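Local structure of FLAP endonuclease-1 protein (Methanocaldococcus jannaschii, 1A76) at residues D7-N12 with N201-D206; A176-A181 with R263-P268; L207-D212 with E240-G245; L214-I219 with V246-L251; A218-T223 with K231-K236. The protein cleaves 5'-flap DNA structures and acts as a magnesium-dependent 5'-3' exonuclease during DNA replication and repair. All coordinates share one frame; numbering follows the deposited sequence.

From the N terminus, contact 1 closes the first and longest loop, bringing residues 7-12 of the N-domain onto helix 200-207 of the I-domain. Contact 2 opens inside that loop, at 176-181, and ends beyond it on helix 258-266, so the two cross. Within the loop closed by contact 2 lie the other three. Contact 3 joins the turn before helix 211-221 to the end of helix 235-244, and contact 5, nested inside it, closes the short connection between those helices. Contact 4 crosses contact 3 to bring in helix 247-254, and shares A218 and I219 with contact 5. Helix 211-221 thus links contacts 3, 4 and 5.

Contact 1 of 5, residues D7-N12 with N201-D206; sequences DFIPKN and NEVLED
The segment leading into edge strand 12-13 meets helix 200-207 chiefly through P10, whose ring lies on the helix at E202, V203 and D206. Its CG sits 3.5 Å from V203 CA, close against the helix backbone, and 3.6 Å from E202 CG. The proline ring and the glutamate chain run antiparallel as they pass. E202 starts with CG anti to the backbone N (chi1 152°) and continues extended, which carries its carboxylate past the ring to N12, where OE1 lies 3.2 Å from ND2. On the next turn D206 OD2 rests 3.6 Å from P10 CB. Deeper in, I9 and V203 join the buried side, I9 CG2 meeting V203 CG1 at 4.0 Å. An alanine at E202 would probably open a gap beside P10 CB and CG and leave N12 ND2 without the nearby carboxylate. Next to the contact, N12 is backbone-bonded to L197 and K11 forms a salt bridge with E196, both on strand 196-199. The arrangement is that of an edge strand joined to the sheet of a PIN-type nuclease fold, its lead-in segment packed on the helix that follows the neighbouring strand.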
# COMPACT_ATOMS: atom_id res chain seq x y z
N ASP A 7 4.21 18.21 -4.70
CA ASP A 7 4.74 19.51 -5.09
C ASP A 7 5.68 20.16 -4.07
O ASP A 7 6.33 21.15 -4.38
CB ASP A 7 3.57 20.46 -5.37
CG ASP A 7 4.00 21.79 -5.96
OD1 ASP A 7 4.33 22.71 -5.18
OD2 ASP A 7 4.01 21.91 -7.20
N PHE A 8 5.77 19.59 -2.88
CA PHE A 8 6.59 20.20 -1.84
C PHE A 8 7.85 19.51 -1.37
O PHE A 8 8.61 20.07 -0.61
CB PHE A 8 5.70 20.51 -0.65
CG PHE A 8 4.44 21.21 -1.03
CD1 PHE A 8 4.45 22.57 -1.31
CD2 PHE A 8 3.25 20.50 -1.16
CE1 PHE A 8 3.29 23.23 -1.72
CE2 PHE A 8 2.08 21.14 -1.57
CZ PHE A 8 2.11 22.51 -1.86
N ILE A 9 8.09 18.29 -1.83
CA ILE A 9 9.29 17.61 -1.40
C ILE A 9 10.19 17.22 -2.56
O ILE A 9 9.71 17.02 -3.68
CB ILE A 9 8.94 16.34 -0.58
CG1 ILE A 9 8.19 15.34 -1.45
CG2 ILE A 9 8.08 16.73 0.62
CD1 ILE A 9 7.75 14.11 -0.70
N PRO A 10 11.51 17.16 -2.32
CA PRO A 10 12.43 16.78 -3.39
C PRO A 10 12.20 15.33 -3.82
O PRO A 10 11.89 14.47 -3.00
CB PRO A 10 13.82 17.00 -2.80
CG PRO A 10 13.62 16.99 -1.31
CD PRO A 10 12.21 17.49 -1.06
N LYS A 11 12.32 15.07 -5.11
CA LYS A 11 12.16 13.73 -5.64
C LYS A 11 12.83 13.70 -7.00
O LYS A 11 13.08 14.75 -7.58
CB LYS A 11 10.68 13.36 -5.78
CG LYS A 11 9.97 14.10 -6.88
CD LYS A 11 8.99 15.11 -6.30
CE LYS A 11 7.60 14.52 -6.21
NZ LYS A 11 7.58 13.43 -5.21
N ASN A 12 13.14 12.51 -7.49
CA ASN A 12 13.79 12.41 -8.79
C ASN A 12 13.29 11.24 -9.62
O ASN A 12 12.98 10.17 -9.10
CB ASN A 12 15.30 12.29 -8.61
CG ASN A 12 15.91 13.50 -7.89
OD1 ASN A 12 16.11 14.55 -8.50
ND2 ASN A 12 16.19 13.34 -6.60
N ASN A 201 16.15 11.01 3.56
CA ASN A 201 17.28 11.83 3.99
C ASN A 201 17.36 13.10 3.16
O ASN A 201 17.62 14.17 3.69
CB ASN A 201 18.59 11.06 3.87
CG ASN A 201 19.72 11.72 4.64
OD1 ASN A 201 19.64 11.87 5.86
ND2 ASN A 201 20.77 12.12 3.93
N GLU A 202 17.14 12.97 1.85
CA GLU A 202 17.19 14.14 0.98
C GLU A 202 16.08 15.13 1.31
O GLU A 202 16.31 16.34 1.34
CB GLU A 202 17.10 13.72 -0.48
CG GLU A 202 16.47 14.77 -1.38
CD GLU A 202 16.75 14.52 -2.85
OE1 GLU A 202 16.30 13.48 -3.37
OE2 GLU A 202 17.43 15.36 -3.48
N VAL A 203 14.87 14.62 1.54
CA VAL A 203 13.72 15.45 1.87
C VAL A 203 14.04 16.29 3.11
O VAL A 203 13.90 17.51 3.12
CB VAL A 203 12.44 14.61 2.18
CG1 VAL A 203 11.31 15.53 2.63
CG2 VAL A 203 12.00 13.84 0.94
N LEU A 204 14.48 15.61 4.17
CA LEU A 204 14.79 16.29 5.44
C LEU A 204 15.92 17.32 5.36
O LEU A 204 15.80 18.41 5.91
CB LEU A 204 15.10 15.24 6.51
CG LEU A 204 14.08 14.10 6.60
CD1 LEU A 204 14.34 13.23 7.82
CD2 LEU A 204 12.67 14.72 6.67
N GLU A 205 17.01 16.97 4.67
CA GLU A 205 18.15 17.88 4.54
C GLU A 205 17.79 19.11 3.69
O GLU A 205 18.13 20.24 4.04
CB GLU A 205 19.35 17.16 3.92
CG GLU A 205 19.94 16.03 4.79
CD GLU A 205 20.79 16.52 5.95
OE1 GLU A 205 20.80 17.73 6.24
OE2 GLU A 205 21.46 15.67 6.58
N ASP A 206 17.10 18.88 2.58
CA ASP A 206 16.69 19.96 1.69
C ASP A 206 15.71 20.93 2.33
O ASP A 206 15.83 22.14 2.14
CB ASP A 206 16.09 19.40 0.40
CG ASP A 206 17.15 18.87 -0.54
OD1 ASP A 206 18.31 18.71 -0.08
OD2 ASP A 206 16.83 18.62 -1.72

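Contact 2 of 5, residues A176-A181 with R263-P268; sequences ALLYGA and RIFKEP
F265, Y179 and L178 bury most of the surface here, and the two rings illustrate how aromatic groups can pack tightly without forming a regular stack. The ring of F265, on the last turns of helix 258-266, approaches the ring of Y179 with the planes 54° apart and the centroids separated by 4.8 Å. Two neighbouring atoms of the phenylalanine, CD1 and CE1, do the touching: F265 CD1 stands over a face of the tyrosine, offset toward the rim and 3.5 Å from Y179 CZ, while F265 CE1 lies 3.6 Å from Y179 OH. The tyrosine ring lies alongside the I264 side chain, with Y179 OH 3.9 Å from I264 CG2. At the edge of the tyrosine ring, P268 CG approaches CD2 to 4.0 Å. L178 runs beside F265 in the same direction, its CB 3.6 Å from F265 CD1.

Two waters bridge the backbones beside the rings. One donates to L178 O and to F265 O, the latter at 2.8 Å; the other donates to Y179 O and again to F265 O, at 2.9 Å. The phenylalanine carbonyl near the helix end is thus gripped by two water donors.

The tyrosine side chain comes within about 4 Å of those of the metal ligands E152 and E154, which places the contact next to the active site. Around it, L178 reaches L214, I215 and A218 of helix 211-221, while Y179 packs on A155 and S158 of helix 153-162; the 176-181 loop itself links strands 168-170 and 183-186.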
# COMPACT_ATOMS: atom_id res chain seq x y z
N ALA A 176 4.72 6.37 3.30
CA ALA A 176 5.76 5.49 3.84
C ALA A 176 6.90 6.30 4.46
O ALA A 176 7.60 5.83 5.36
CB ALA A 176 6.32 4.60 2.73
N LEU A 177 7.10 7.51 3.96
CA LEU A 177 8.15 8.39 4.45
C LEU A 177 7.89 8.73 5.92
O LEU A 177 8.81 8.83 6.72
CB LEU A 177 8.17 9.69 3.61
CG LEU A 177 8.55 9.54 2.13
CD1 LEU A 177 8.37 10.86 1.41
CD2 LEU A 177 10.01 9.06 2.02
N LEU A 178 6.61 8.89 6.26
CA LEU A 178 6.21 9.21 7.64
C LEU A 178 6.56 8.11 8.64
O LEU A 178 6.71 8.38 9.84
CB LEU A 178 4.71 9.52 7.68
CG LEU A 178 4.31 10.78 6.91
CD1 LEU A 178 2.82 10.99 7.02
CD2 LEU A 178 5.06 11.97 7.47
N TYR A 179 6.69 6.88 8.14
CA TYR A 179 7.04 5.75 9.01
C TYR A 179 8.55 5.54 9.02
O TYR A 179 9.05 4.55 9.54
CB TYR A 179 6.36 4.46 8.55
CG TYR A 179 4.87 4.46 8.74
CD1 TYR A 179 4.04 4.93 7.73
CD2 TYR A 179 4.29 3.98 9.92
CE1 TYR A 179 2.67 4.94 7.88
CE2 TYR A 179 2.90 3.98 10.07
CZ TYR A 179 2.10 4.46 9.05
OH TYR A 179 0.73 4.52 9.18
N GLY A 180 9.28 6.49 8.45
CA GLY A 180 10.72 6.36 8.44
C GLY A 180 11.29 5.57 7.27
O GLY A 180 12.46 5.21 7.29
N ALA A 181 10.47 5.27 6.26
CA ALA A 181 10.98 4.54 5.09
C ALA A 181 12.11 5.39 4.48
O ALA A 181 11.90 6.54 4.12
CB ALA A 181 9.89 4.34 4.07
N ARG A 263 2.32 8.45 17.67
CA ARG A 263 2.74 7.11 18.06
C ARG A 263 2.45 6.08 16.98
O ARG A 263 3.16 5.08 16.87
CB ARG A 263 2.08 6.71 19.38
CG ARG A 263 3.05 6.73 20.56
CD ARG A 263 2.36 6.47 21.89
NE ARG A 263 1.63 7.64 22.39
CZ ARG A 263 2.18 8.63 23.09
NH1 ARG A 263 3.48 8.61 23.39
NH2 ARG A 263 1.43 9.64 23.51
N ILE A 264 1.41 6.31 16.18
CA ILE A 264 1.07 5.39 15.09
C ILE A 264 2.22 5.35 14.08
O ILE A 264 2.57 4.29 13.57
CB ILE A 264 -0.23 5.84 14.35
CG1 ILE A 264 -1.45 5.10 14.93
CG2 ILE A 264 -0.11 5.52 12.84
CD1 ILE A 264 -2.66 5.98 15.12
N PHE A 265 2.81 6.51 13.79
CA PHE A 265 3.90 6.59 12.83
C PHE A 265 5.26 6.22 13.41
O PHE A 265 6.08 5.62 12.74
CB PHE A 265 3.99 8.00 12.22
CG PHE A 265 2.83 8.34 11.34
CD1 PHE A 265 2.71 7.77 10.06
CD2 PHE A 265 1.81 9.16 11.81
CE1 PHE A 265 1.59 8.02 9.28
CE2 PHE A 265 0.68 9.41 11.03
CZ PHE A 265 0.57 8.82 9.75
N LYS A 266 5.48 6.59 14.67
CA LYS A 266 6.75 6.33 15.33
C LYS A 266 6.86 4.94 15.95
O LYS A 266 7.95 4.38 16.02
CB LYS A 266 7.02 7.39 16.41
CG LYS A 266 7.04 8.85 15.92
CD LYS A 266 7.96 9.04 14.71
CE LYS A 266 9.44 8.90 15.06
NZ LYS A 266 9.89 9.72 16.23
N GLU A 267 5.73 4.39 16.39
CA GLU A 267 5.69 3.08 17.05
C GLU A 267 4.68 2.13 16.46
O GLU A 267 3.78 1.66 17.16
CB GLU A 267 5.32 3.26 18.53
CG GLU A 267 6.47 3.11 19.47
CD GLU A 267 7.10 4.43 19.76
OE1 GLU A 267 6.52 5.20 20.56
OE2 GLU A 267 8.18 4.70 19.18
N PRO A 268 4.79 1.83 15.16
CA PRO A 268 3.79 0.91 14.62
C PRO A 268 4.07 -0.55 14.99
O PRO A 268 5.20 -0.91 15.34
CB PRO A 268 3.88 1.14 13.12
CG PRO A 268 5.32 1.51 12.91
CD PRO A 268 5.74 2.28 14.13
O HOH W 1 8.21 7.19 11.74
O HOH W 2 8.06 3.62 11.95

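Contact 3 of 5, residues L207-D212 with E240-G245; sequences LRISLD and ELVRSG
R243 reaches across from the last turn of helix 235-244 to L207, R208 and I209, in the turn between helices 200-207 and 211-221 of the I-domain. The turn is a worked example of a Schellman motif: R208, with positive phi, is its C-prime residue, and I209 N and R208 N bond back to L204 O and E205 O. The backbone then passes I209 to S210, whose OG caps D213 N at the start of the next helix. The facing helix ends in a Schellman motif of its own, at G245.

Orientation decides what each side chain offers. R243 bends soon after leaving the helix, chi2 of -52° turning CD aside, and the arginine crosses I209 at about a right angle. Its aliphatic part rests on the isoleucine, CD lying 3.8 Å from I209 CG2. That methyl is anti to its own carbonyl carbon, while CG1 takes the crowded position between backbone N and carbonyl carbon (chi1 65°). The same methyl also meets V242 CG1 at 4.3 Å, a looser apolar touch. R208 passes R243 at a slant, the aliphatic start of its chain lying by the guanidinium with R208 CG 3.5 Å from R243 NH2, while R208 NE stays 5.5 Å from that like-charged NH2.

The guanidinium is turned edge-on to the end of helix 200-207, where a carbonyl would be expected to attract positive charge. R243 NE donates to L207 O in a long, weak but nearly straight bond of 3.4 Å, and the same L207 O also accepts from Y239 OH.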
# COMPACT_ATOMS: atom_id res chain seq x y z
N LEU A 207 14.73 20.40 3.07
CA LEU A 207 13.72 21.24 3.72
C LEU A 207 14.17 21.71 5.11
O LEU A 207 13.54 22.57 5.72
CB LEU A 207 12.40 20.47 3.85
CG LEU A 207 11.55 20.32 2.57
CD1 LEU A 207 10.31 19.49 2.88
CD2 LEU A 207 11.13 21.67 2.05
N ARG A 208 15.26 21.14 5.60
CA ARG A 208 15.80 21.52 6.90
C ARG A 208 14.86 21.13 8.04
O ARG A 208 14.62 21.92 8.94
CB ARG A 208 16.07 23.02 6.95
CG ARG A 208 17.40 23.44 6.36
CD ARG A 208 18.48 23.52 7.45
NE ARG A 208 19.58 22.62 7.15
CZ ARG A 208 20.84 22.81 7.53
NH1 ARG A 208 21.19 23.88 8.22
NH2 ARG A 208 21.77 21.92 7.17
N ILE A 209 14.34 19.91 7.99
CA ILE A 209 13.42 19.44 9.03
C ILE A 209 13.70 17.99 9.44
O ILE A 209 14.38 17.25 8.73
CB ILE A 209 11.93 19.57 8.58
CG1 ILE A 209 11.64 18.66 7.39
CG2 ILE A 209 11.65 21.00 8.17
CD1 ILE A 209 10.17 18.69 6.98
N SER A 210 13.17 17.60 10.59
CA SER A 210 13.32 16.24 11.10
C SER A 210 12.12 15.41 10.65
O SER A 210 11.14 15.95 10.12
CB SER A 210 13.36 16.25 12.64
OG SER A 210 12.08 16.55 13.18
N LEU A 211 12.19 14.10 10.85
CA LEU A 211 11.09 13.22 10.48
C LEU A 211 9.89 13.62 11.35
O LEU A 211 8.75 13.67 10.87
CB LEU A 211 11.46 11.76 10.76
CG LEU A 211 10.69 10.58 10.13
CD1 LEU A 211 10.26 9.66 11.23
CD2 LEU A 211 9.49 11.03 9.29
N ASP A 212 10.15 13.92 12.62
CA ASP A 212 9.08 14.34 13.53
C ASP A 212 8.38 15.61 12.98
O ASP A 212 7.16 15.71 13.05
CB ASP A 212 9.63 14.60 14.94
CG ASP A 212 9.84 13.31 15.74
OD1 ASP A 212 9.16 12.29 15.50
OD2 ASP A 212 10.72 13.32 16.63
N GLU A 240 5.81 26.49 7.64
CA GLU A 240 6.13 27.78 8.23
C GLU A 240 6.04 27.72 9.75
O GLU A 240 6.89 28.25 10.46
CB GLU A 240 5.17 28.84 7.67
CG GLU A 240 5.23 30.21 8.30
CD GLU A 240 4.33 31.19 7.58
OE1 GLU A 240 3.12 31.18 7.86
OE2 GLU A 240 4.82 31.95 6.72
N LEU A 241 4.99 27.06 10.25
CA LEU A 241 4.77 26.92 11.69
C LEU A 241 5.81 25.99 12.29
O LEU A 241 6.27 26.18 13.41
CB LEU A 241 3.35 26.39 11.98
CG LEU A 241 2.20 27.36 11.66
CD1 LEU A 241 0.85 26.62 11.69
CD2 LEU A 241 2.23 28.52 12.66
N VAL A 242 6.18 24.96 11.54
CA VAL A 242 7.19 24.02 12.00
C VAL A 242 8.55 24.71 12.14
O VAL A 242 9.20 24.59 13.18
CB VAL A 242 7.32 22.83 11.01
CG1 VAL A 242 8.73 22.23 11.07
CG2 VAL A 242 6.27 21.77 11.37
N ARG A 243 8.97 25.45 11.11
CA ARG A 243 10.26 26.12 11.17
C ARG A 243 10.29 27.19 12.27
O ARG A 243 11.36 27.54 12.78
CB ARG A 243 10.59 26.76 9.81
CG ARG A 243 10.87 25.73 8.72
CD ARG A 243 11.91 24.71 9.16
NE ARG A 243 13.11 24.77 8.34
CZ ARG A 243 14.03 25.73 8.41
NH1 ARG A 243 13.88 26.72 9.27
NH2 ARG A 243 15.08 25.70 7.61
N SER A 244 9.12 27.69 12.64
CA SER A 244 9.03 28.71 13.68
C SER A 244 9.12 28.12 15.07
O SER A 244 9.34 28.84 16.04
CB SER A 244 7.73 29.50 13.55
OG SER A 244 7.83 30.41 12.47
N GLY A 245 8.93 26.81 15.18
CA GLY A 245 9.02 26.16 16.47
C GLY A 245 7.77 26.23 17.32
O GLY A 245 7.85 26.08 18.54

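Contact 4 of 5, residues L214-I219 with V246-L251; sequences LIDIAI and VAKDVL
D216 of helix 211-221 is a buried acid facing helix 247-254, and each of its oxygens has a polar partner. OD2 receives a hydrogen bond from K248 NZ at 3.2 Å, part of a salt bridge; the lysine nitrogen comes in on the syn side, 27° out of the carboxylate plane. OD1 is hydrogen-bonded elsewhere, to Y258 OH of helix 258-266. The buried carboxylate is therefore held at both oxygens, by partners from two different helices.

The lysine crosses the aspartate at about a right angle. Its chain passes close by, K248 CG lying 3.5 Å from D216 OD2, and then bends at the end (chi4 -40°), turning NZ back to the same oxygen.

The remaining contacts are van der Waals ones. L251 CD2 lies at a slant against the carboxylate, 3.6 Å from D216 OD1, and A247 approaches with its CB 4.3 Å from D216 OD2. One purely apolar pair joins the helices, L251 CG meeting I219 CG2 at 4.0 Å.

The axes of the two short helix segments approach to 10.6 Å, with 37° between their directions. Y258 lies beside I219, K248 and L251, bringing helix 258-266 against both, while V242 of helix 235-244 touches A247 and F220 packs on A247 and L251.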
# COMPACT_ATOMS: atom_id res chain seq x y z
N LEU A 214 8.24 16.53 9.75
CA LEU A 214 7.51 16.12 8.55
C LEU A 214 6.14 15.53 8.93
O LEU A 214 5.12 15.81 8.27
CB LEU A 214 8.33 15.08 7.75
CG LEU A 214 7.78 14.63 6.38
CD1 LEU A 214 7.60 15.85 5.47
CD2 LEU A 214 8.75 13.63 5.74
N ILE A 215 6.13 14.74 10.00
CA ILE A 215 4.90 14.13 10.50
C ILE A 215 3.93 15.24 10.96
O ILE A 215 2.72 15.14 10.77
CB ILE A 215 5.23 13.18 11.70
CG1 ILE A 215 5.93 11.92 11.18
CG2 ILE A 215 3.96 12.75 12.44
CD1 ILE A 215 6.63 11.10 12.26
N ASP A 216 4.47 16.30 11.55
CA ASP A 216 3.63 17.40 12.00
C ASP A 216 2.98 18.06 10.78
O ASP A 216 1.78 18.33 10.77
CB ASP A 216 4.47 18.42 12.79
CG ASP A 216 4.70 17.99 14.25
OD1 ASP A 216 4.11 16.98 14.69
OD2 ASP A 216 5.48 18.67 14.94
N ILE A 217 3.78 18.31 9.74
CA ILE A 217 3.28 18.91 8.50
C ILE A 217 2.15 18.01 7.99
O ILE A 217 1.08 18.49 7.60
CB ILE A 217 4.39 19.01 7.41
CG1 ILE A 217 5.42 20.07 7.80
CG2 ILE A 217 3.77 19.39 6.06
CD1 ILE A 217 6.73 19.94 7.05
N ALA A 218 2.38 16.70 8.01
CA ALA A 218 1.39 15.73 7.57
C ALA A 218 0.11 15.85 8.39
O ALA A 218 -1.00 15.82 7.85
CB ALA A 218 1.96 14.32 7.69
N ILE A 219 0.27 15.95 9.71
CA ILE A 219 -0.89 16.06 10.58
C ILE A 219 -1.68 17.33 10.24
O ILE A 219 -2.91 17.28 10.16
CB ILE A 219 -0.47 16.02 12.07
CG1 ILE A 219 0.00 14.60 12.42
CG2 ILE A 219 -1.64 16.40 12.97
CD1 ILE A 219 0.67 14.47 13.78
N VAL A 246 6.61 26.44 16.70
CA VAL A 246 5.35 26.51 17.43
C VAL A 246 4.32 25.49 16.93
O VAL A 246 3.19 25.46 17.41
CB VAL A 246 4.70 27.91 17.31
CG1 VAL A 246 5.62 28.98 17.90
CG2 VAL A 246 4.40 28.22 15.86
N ALA A 247 4.73 24.66 15.97
CA ALA A 247 3.84 23.65 15.39
C ALA A 247 3.26 22.68 16.42
O ALA A 247 2.05 22.43 16.44
CB ALA A 247 4.59 22.86 14.33
N LYS A 248 4.12 22.14 17.27
CA LYS A 248 3.70 21.20 18.29
C LYS A 248 2.63 21.73 19.25
O LYS A 248 1.66 21.03 19.57
CB LYS A 248 4.93 20.70 19.06
CG LYS A 248 5.91 19.91 18.18
CD LYS A 248 7.35 19.99 18.67
CE LYS A 248 8.32 19.35 17.69
NZ LYS A 248 7.77 18.09 17.09
N ASP A 249 2.81 22.96 19.73
CA ASP A 249 1.84 23.56 20.63
C ASP A 249 0.52 23.71 19.88
O ASP A 249 -0.54 23.41 20.42
CB ASP A 249 2.32 24.94 21.10
CG ASP A 249 3.40 24.85 22.16
OD1 ASP A 249 3.38 23.89 22.95
OD2 ASP A 249 4.26 25.75 22.22
N VAL A 250 0.60 24.14 18.62
CA VAL A 250 -0.58 24.33 17.79
C VAL A 250 -1.37 23.03 17.57
O VAL A 250 -2.61 23.03 17.63
CB VAL A 250 -0.19 24.90 16.41
CG1 VAL A 250 -1.38 24.85 15.48
CG2 VAL A 250 0.33 26.34 16.55
N LEU A 251 -0.65 21.95 17.30
CA LEU A 251 -1.26 20.64 17.05
C LEU A 251 -1.90 20.05 18.31
O LEU A 251 -2.96 19.42 18.24
CB LEU A 251 -0.20 19.68 16.50
CG LEU A 251 -0.13 19.45 14.98
CD1 LEU A 251 -0.77 20.58 14.22
CD2 LEU A 251 1.33 19.29 14.56

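Contact 5 of 5, residues A218-T223 with K231-K236; sequences AIFMGT and KGIGFK
M221 and G234 bring the two backbones to 5.5 Å between CA atoms, where helix 211-221 ends and G234 takes the N-cap position of helix 235-244. G222 leaves the first helix with positive phi, its N still bonded to A218 O at 2.7 Å, in a geometry that calls for glycine. This is the helix-three-turn-helix (H3TH) motif of the FEN1 family, two helices joined by a glycine-rich loop, which in relatives grips duplex DNA.

Two side-chain pairs join the helices across the loop. M221 extends from CG anti to its carbonyl carbon, and chi2 near 171° carries SD outward to F235, which it meets at the ring edge. The sulfur lies 3.6 Å from F235 CD2 and 4.9 Å from the ring centroid, 75° off the ring normal: a Met-aromatic contact made in the edge position. On the way, M221 CG passes 4.1 Å from G234 C. Nearer the loop, F220 and I233 pass at an oblique angle and their CD1 atoms meet at 3.8 Å. Replacing M221 by an alanine would probably leave a gap at the edge of the F235 ring and let that ring shift.

F235 is further held by F8 of the N-domain, stacked on it, and F220 is backbone-bonded to V230 of the connecting loop. The side chain of M221 lies about 11 Å from that of the metal ligand D224. No hydrogen bond crosses between the two segments, which implies that sulfur, aromatic and aliphatic packing joins them.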
# COMPACT_ATOMS: atom_id res chain seq x y z
N ALA A 218 2.38 16.70 8.01
CA ALA A 218 1.39 15.73 7.57
C ALA A 218 0.11 15.85 8.39
O ALA A 218 -1.00 15.82 7.85
CB ALA A 218 1.96 14.32 7.69
N ILE A 219 0.27 15.95 9.71
CA ILE A 219 -0.89 16.06 10.58
C ILE A 219 -1.68 17.33 10.24
O ILE A 219 -2.91 17.28 10.16
CB ILE A 219 -0.47 16.02 12.07
CG1 ILE A 219 0.00 14.60 12.42
CG2 ILE A 219 -1.64 16.40 12.97
CD1 ILE A 219 0.67 14.47 13.78
N PHE A 220 -0.99 18.45 10.03
CA PHE A 220 -1.65 19.72 9.66
C PHE A 220 -2.46 19.55 8.39
O PHE A 220 -3.60 20.01 8.28
CB PHE A 220 -0.62 20.83 9.37
CG PHE A 220 -0.24 21.64 10.58
CD1 PHE A 220 -1.16 22.48 11.19
CD2 PHE A 220 1.06 21.61 11.07
CE1 PHE A 220 -0.80 23.27 12.28
CE2 PHE A 220 1.44 22.40 12.14
CZ PHE A 220 0.50 23.23 12.75
N MET A 221 -1.84 18.92 7.39
CA MET A 221 -2.51 18.74 6.11
C MET A 221 -3.64 17.74 6.25
O MET A 221 -4.65 17.85 5.56
CB MET A 221 -1.49 18.27 5.07
CG MET A 221 -0.45 19.34 4.73
SD MET A 221 0.90 18.73 3.70
CE MET A 221 0.06 18.41 2.17
N GLY A 222 -3.46 16.78 7.15
CA GLY A 222 -4.48 15.77 7.38
C GLY A 222 -4.02 14.37 7.00
O GLY A 222 -3.63 14.14 5.85
N THR A 223 -4.04 13.46 7.96
CA THR A 223 -3.64 12.07 7.70
C THR A 223 -4.90 11.19 7.66
O THR A 223 -6.02 11.69 7.74
CB THR A 223 -2.67 11.52 8.80
OG1 THR A 223 -3.37 11.34 10.03
CG2 THR A 223 -1.50 12.47 9.04
N LYS A 231 -7.62 23.38 10.21
CA LYS A 231 -8.11 24.63 9.63
C LYS A 231 -7.71 25.00 8.20
O LYS A 231 -7.39 26.15 7.92
CB LYS A 231 -7.72 25.78 10.57
CG LYS A 231 -7.65 25.39 12.06
CD LYS A 231 -9.00 24.95 12.62
CE LYS A 231 -9.21 23.43 12.54
NZ LYS A 231 -8.55 22.67 13.64
N GLY A 232 -7.75 24.02 7.31
CA GLY A 232 -7.40 24.26 5.92
C GLY A 232 -5.95 24.59 5.65
O GLY A 232 -5.59 24.94 4.53
N ILE A 233 -5.10 24.47 6.67
CA ILE A 233 -3.68 24.77 6.52
C ILE A 233 -3.01 23.80 5.53
O ILE A 233 -3.14 22.58 5.66
CB ILE A 233 -2.94 24.68 7.88
CG1 ILE A 233 -3.36 25.85 8.78
CG2 ILE A 233 -1.45 24.73 7.67
CD1 ILE A 233 -3.24 25.54 10.26
N GLY A 234 -2.30 24.37 4.56
CA GLY A 234 -1.60 23.57 3.57
C GLY A 234 -0.13 23.31 3.94
O GLY A 234 0.30 23.63 5.05
N PHE A 235 0.63 22.74 3.01
CA PHE A 235 2.03 22.43 3.27
C PHE A 235 2.89 23.65 3.62
O PHE A 235 3.65 23.62 4.60
CB PHE A 235 2.64 21.68 2.07
CG PHE A 235 4.02 21.12 2.33
CD1 PHE A 235 5.14 21.95 2.31
CD2 PHE A 235 4.21 19.77 2.60
CE1 PHE A 235 6.43 21.45 2.55
CE2 PHE A 235 5.49 19.26 2.83
CZ PHE A 235 6.59 20.09 2.81
N LYS A 236 2.76 24.71 2.83
CA LYS A 236 3.52 25.94 3.03
C LYS A 236 3.32 26.55 4.41
O LYS A 236 4.29 26.90 5.09
CB LYS A 236 3.13 26.98 1.96
CG LYS A 236 3.96 26.94 0.69
CD LYS A 236 4.08 28.34 0.07
CE LYS A 236 5.52 28.83 0.06
NZ LYS A 236 5.72 30.08 0.86